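Local structure of proteasome chaperone 4 (Saccharomyces cerevisiae, 2Z5B) at residues T91-D94 and R95-D98; H134-I137 and L138-C141. The protein forms a heterodimer with IRC25 that binds proteasome precursors and promotes formation of the alpha-ring during 20S proteasome assembly. All coordinates share one frame; numbering follows the deposited sequence.

Contact 1: T91-D94 and R95-D98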
loop_
_atom_site.group_PDB
_atom_site.type_symbol
_atom_site.label_atom_id
_atom_site.label_comp_id
_atom_site.label_asym_id
_atom_site.label_seq_id
_atom_site.Cartn_x
_atom_site.Cartn_y
_atom_site.Cartn_z
ATOM N N THR A 91 7.058 4.065 12.783
ATOM C CA THR A 91 6.336 4.546 13.967
ATOM C C THR A 91 7.329 4.739 15.110
ATOM O O THR A 91 8.331 4.036 15.181
ATOM C CB THR A 91 5.198 3.581 14.431
ATOM O OG1 THR A 91 4.659 4.027 15.685
ATOM C CG2 THR A 91 5.704 2.143 14.602
ATOM N N LYS A 92 7.034 5.669 16.014
ATOM C CA LYS A 92 7.882 5.875 17.182
ATOM C C LYS A 92 7.587 4.822 18.255
ATOM O O LYS A 92 8.423 4.564 19.133
ATOM C CB LYS A 92 7.702 7.298 17.730
ATOM C CG LYS A 92 8.459 8.373 16.927
ATOM C CD LYS A 92 7.788 9.749 17.043
ATOM C CE LYS A 92 8.479 10.822 16.177
ATOM N NZ LYS A 92 9.760 11.323 16.776
ATOM N N ASP A 93 6.406 4.202 18.170
ATOM C CA ASP A 93 6.001 3.170 19.123
ATOM C C ASP A 93 6.680 1.831 18.825
ATOM O O ASP A 93 6.336 1.162 17.841
ATOM C CB ASP A 93 4.478 3.025 19.098
ATOM C CG ASP A 93 3.943 2.251 20.281
ATOM O OD1 ASP A 93 4.682 1.419 20.840
ATOM O OD2 ASP A 93 2.770 2.471 20.647
ATOM N N ASP A 94 7.646 1.441 19.666
ATOM C CA ASP A 94 8.359 0.150 19.523
ATOM C C ASP A 94 7.425 -1.057 19.471
ATOM O O ASP A 94 7.728 -2.039 18.806
ATOM C CB ASP A 94 9.330 -0.102 20.695
ATOM C CG ASP A 94 10.425 0.946 20.816
ATOM O OD1 ASP A 94 10.556 1.836 19.943
ATOM O OD2 ASP A 94 11.180 0.865 21.817
ATOM N N ARG A 95 6.319 -0.996 20.220
ATOM C CA ARG A 95 5.360 -2.110 20.320
ATOM C C ARG A 95 4.691 -2.391 18.968
ATOM O O ARG A 95 4.489 -3.548 18.593
ATOM C CB ARG A 95 4.278 -1.799 21.365
ATOM C CG ARG A 95 4.810 -1.597 22.805
ATOM C CD ARG A 95 3.713 -1.071 23.732
ATOM N NE ARG A 95 3.357 0.306 23.401
ATOM C CZ ARG A 95 2.455 1.043 24.049
ATOM N NH1 ARG A 95 1.791 0.553 25.087
ATOM N NH2 ARG A 95 2.216 2.282 23.645
ATOM N N ILE A 96 4.344 -1.322 18.260
ATOM C CA ILE A 96 3.825 -1.422 16.887
ATOM C C ILE A 96 4.940 -1.799 15.905
ATOM O O ILE A 96 4.772 -2.742 15.143
ATOM C CB ILE A 96 3.105 -0.124 16.453
ATOM C CG1 ILE A 96 1.901 0.128 17.375
ATOM C CG2 ILE A 96 2.659 -0.217 14.980
ATOM C CD1 ILE A 96 1.312 1.522 17.287
ATOM N N ARG A 97 6.074 -1.081 15.944
ATOM C CA ARG A 97 7.218 -1.371 15.051
ATOM C C ARG A 97 7.720 -2.807 15.116
ATOM O O ARG A 97 7.988 -3.435 14.063
ATOM C CB ARG A 97 8.400 -0.416 15.299
ATOM C CG ARG A 97 9.310 -0.223 14.072
ATOM C CD ARG A 97 10.591 0.554 14.398
ATOM N NE ARG A 97 10.289 1.761 15.170
ATOM C CZ ARG A 97 10.510 1.905 16.473
ATOM N NH1 ARG A 97 11.054 0.920 17.190
ATOM N NH2 ARG A 97 10.170 3.039 17.058
ATOM N N ASP A 98 7.878 -3.321 16.342
ATOM C CA ASP A 98 8.275 -4.728 16.561
ATOM C C ASP A 98 7.358 -5.668 15.804
ATOM O O ASP A 98 7.816 -6.567 15.104
ATOM C CB ASP A 98 8.267 -5.107 18.056
ATOM C CG ASP A 98 9.468 -4.550 18.813
ATOM O OD1 ASP A 98 10.341 -3.892 18.179
ATOM O OD2 ASP A 98 9.518 -4.754 20.051
#

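Contact 2: H134-I137 and L138-C141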
loop_
_atom_site.group_PDB
_atom_site.type_symbol
_atom_site.label_atom_id
_atom_site.label_comp_id
_atom_site.label_asym_id
_atom_site.label_seq_id
_atom_site.Cartn_x
_atom_site.Cartn_y
_atom_site.Cartn_z
ATOM N N HIS A 134 1.775 -11.067 21.074
ATOM C CA HIS A 134 2.767 -10.979 19.998
ATOM C C HIS A 134 2.908 -12.276 19.189
ATOM O O HIS A 134 2.693 -12.265 17.974
ATOM C CB HIS A 134 4.125 -10.482 20.536
ATOM C CG HIS A 134 4.996 -9.862 19.484
ATOM N ND1 HIS A 134 5.002 -8.510 19.219
ATOM C CD2 HIS A 134 5.884 -10.414 18.626
ATOM C CE1 HIS A 134 5.852 -8.259 18.242
ATOM N NE2 HIS A 134 6.399 -9.396 17.864
ATOM N N LEU A 135 3.242 -13.381 19.857
ATOM C CA LEU A 135 3.460 -14.677 19.188
ATOM C C LEU A 135 2.182 -15.228 18.545
ATOM O O LEU A 135 2.224 -15.775 17.446
ATOM C CB LEU A 135 4.038 -15.718 20.176
ATOM C CG LEU A 135 4.234 -17.156 19.673
ATOM C CD1 LEU A 135 5.503 -17.289 18.846
ATOM C CD2 LEU A 135 4.277 -18.196 20.830
ATOM N N TYR A 136 1.064 -15.117 19.253
ATOM C CA TYR A 136 -0.241 -15.517 18.718
ATOM C C TYR A 136 -0.536 -14.816 17.393
ATOM O O TYR A 136 -0.965 -15.451 16.437
ATOM C CB TYR A 136 -1.343 -15.175 19.714
ATOM C CG TYR A 136 -2.735 -15.437 19.207
ATOM C CD1 TYR A 136 -3.266 -16.730 19.212
ATOM C CD2 TYR A 136 -3.531 -14.399 18.740
ATOM C CE1 TYR A 136 -4.555 -16.982 18.754
ATOM C CE2 TYR A 136 -4.810 -14.639 18.275
ATOM C CZ TYR A 136 -5.320 -15.932 18.295
ATOM O OH TYR A 136 -6.592 -16.171 17.839
ATOM N N ILE A 137 -0.325 -13.500 17.348
ATOM C CA ILE A 137 -0.692 -12.733 16.156
ATOM C C ILE A 137 0.151 -13.198 14.963
ATOM O O ILE A 137 -0.371 -13.461 13.880
ATOM C CB ILE A 137 -0.567 -11.207 16.377
ATOM C CG1 ILE A 137 -1.595 -10.714 17.406
ATOM C CG2 ILE A 137 -0.748 -10.451 15.062
ATOM C CD1 ILE A 137 -1.328 -9.318 17.946
ATOM N N LEU A 138 1.462 -13.304 15.168
ATOM C CA LEU A 138 2.341 -13.797 14.115
ATOM C C LEU A 138 1.954 -15.184 13.585
ATOM O O LEU A 138 1.814 -15.367 12.368
ATOM C CB LEU A 138 3.805 -13.766 14.568
ATOM C CG LEU A 138 4.386 -12.414 14.965
ATOM C CD1 LEU A 138 5.710 -12.596 15.747
ATOM C CD2 LEU A 138 4.609 -11.522 13.737
ATOM N N LYS A 139 1.769 -16.158 14.485
ATOM C CA LYS A 139 1.431 -17.530 14.042
ATOM C C LYS A 139 0.087 -17.628 13.328
ATOM O O LYS A 139 -0.045 -18.347 12.335
ATOM C CB LYS A 139 1.535 -18.545 15.196
ATOM C CG LYS A 139 0.402 -18.530 16.218
ATOM C CD LYS A 139 -0.539 -19.733 16.008
ATOM C CE LYS A 139 -1.256 -20.115 17.298
ATOM N NZ LYS A 139 -2.180 -21.292 17.137
ATOM N N LYS A 140 -0.906 -16.887 13.803
ATOM C CA LYS A 140 -2.209 -16.921 13.149
ATOM C C LYS A 140 -2.138 -16.346 11.745
ATOM O O LYS A 140 -2.834 -16.815 10.846
ATOM C CB LYS A 140 -3.289 -16.200 13.964
ATOM C CG LYS A 140 -3.665 -16.902 15.303
ATOM C CD LYS A 140 -4.106 -18.367 15.161
ATOM C CE LYS A 140 -5.623 -18.491 15.081
ATOM N NZ LYS A 140 -6.109 -19.907 15.237
ATOM N N CYS A 141 -1.289 -15.340 11.553
ATOM C CA CYS A 141 -1.138 -14.752 10.222
ATOM C C CYS A 141 -0.375 -15.686 9.298
ATOM O O CYS A 141 -0.711 -15.807 8.130
ATOM C CB CYS A 141 -0.497 -13.366 10.290
ATOM S SG CYS A 141 -1.627 -12.075 10.911
#

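Contact 1: T91-D94 and R95-D98
Asp-93 and Arg-95 meet across the N-terminus of helix 94-111, where the aspartate is the N-cap. Its CG lies anti to the backbone N (chi1 -165°), which turns the carboxylate toward the first backbone amides of the helix, and Asp-93 OD1 accepts the capping bond from Arg-95 N at 3.0 Å. The same oxygen offers its syn lone pair to Arg-95 NE, a nearly straight bond of 3.1 Å lying in the guanidinium plane. Arg-95 NH2 reaches Asp-93 OD2 from outside the carboxylate plane, completing a side-on salt bridge in which the two flat groups are 31° apart.

The close-packed side faces strand 58-67. Here Thr-91 CG2 lies 3.9 Å from Ile-96 CG2 and also touches Arg-97 CB, while both Thr-91 and Ile-96 rest on Cys-61. Thr-91 OG1, turned the other way, accepts from Asp-93 N at 3.0 Å and forms an ST turn that leads the chain into the cap.

The solvent side is polar, with Asp-94 exposed. Arg-97, bent at chi3 (-48°), runs alongside Asp-94, both pointing the same way, and its NH1 and NH2 both grip Asp-94 OD1 end-on, with 2.9 Å from Arg-97 NH1. That nitrogen comes from above the carboxylate plane, whereas NH2 arrives nearly in line with the C-O bond. Arg-97 NH2 also donates to Thr-91 O at 2.8 Å, and NE, which bonds the same carbonyl weakly, has a salt-bridge partner in Asp-90.

Two arginines of the first turns are thus matched by acidic groups at the start of the helix. Because Asp-93 and Asp-94 lie where the helix dipole is positive, both would probably be stabilised in their ionised form.

Contact 2: H134-I137 and L138-C141
His-134 opens the helix with its ring beside Leu-138, one turn on. The imidazole CD2 comes within 3.6 Å of Leu-138 CD1, approached at a slant, and Leu-138 CG also sits against the carbonyl oxygen of His-134. The polar end of the ring is engaged elsewhere: NE2 is hydrogen-bonded to ND1 of His-102 on helix 94-111, and the two rings stand at about 90°.

Leu-135 contributes mainly through its backbone, its carbonyl O accepting from Lys-139 N at 3.0 Å. This bond belongs to an unbroken i to i+4 ladder, in which His-134 O, Tyr-136 O and Ile-137 O likewise receive the amides of Leu-138, Lys-140 and Cys-141. The ladder forms the first turns of helix 134-149, an amphipathic helix lying on the mixed sheet beside helix 94-111.

Tyr-136 CG lies anti to the backbone N (chi1 175°), a setting that brings the ring alongside the next turn, against Lys-140. The lysine chain, bent at chi2 and chi3, crosses the ring obliquely. Its CG lies over one face in a CH-pi contact, 3.7 Å from the Tyr-136 centroid and 18° off the normal, and Lys-140 CE continues to 3.7 Å from Tyr-136 OH. An alanine here would remove the aromatic face, and the Lys-140 aliphatic chain would probably be left without its support and able to turn. Lys-139 CE passes the same ring at 4.4 Å from Tyr-136 CD1.

Ile-137 belongs to the buried side, packing on Met-99 of helix 94-111 and on Phe-47 of strand 41-47. One turn further, Cys-141 places its CB 3.6 Å from Ile-137 O and meets Leu-43 and Val-45 of the same strand.

How the contacts relate
Contact 1 comes first along the chain, at the turn from strand 83-87 into helix 94-111; contact 2 follows after strand 115-121 and the short helix 128-132, at the start of helix 134-149. Their centres lie about 16 Å apart. The two helices pack against each other on the mixed sheet, so the contacts mark the beginnings of neighbouring helices, and they touch where Asp-98 C lies 3.9 Å from His-134 CE1. Contact 1 is at the surface, by strand 58-67, whereas contact 2 is partly buried, by strand 41-47. Together they join the helical layer to different strands of the one sheet of this chaperone subunit.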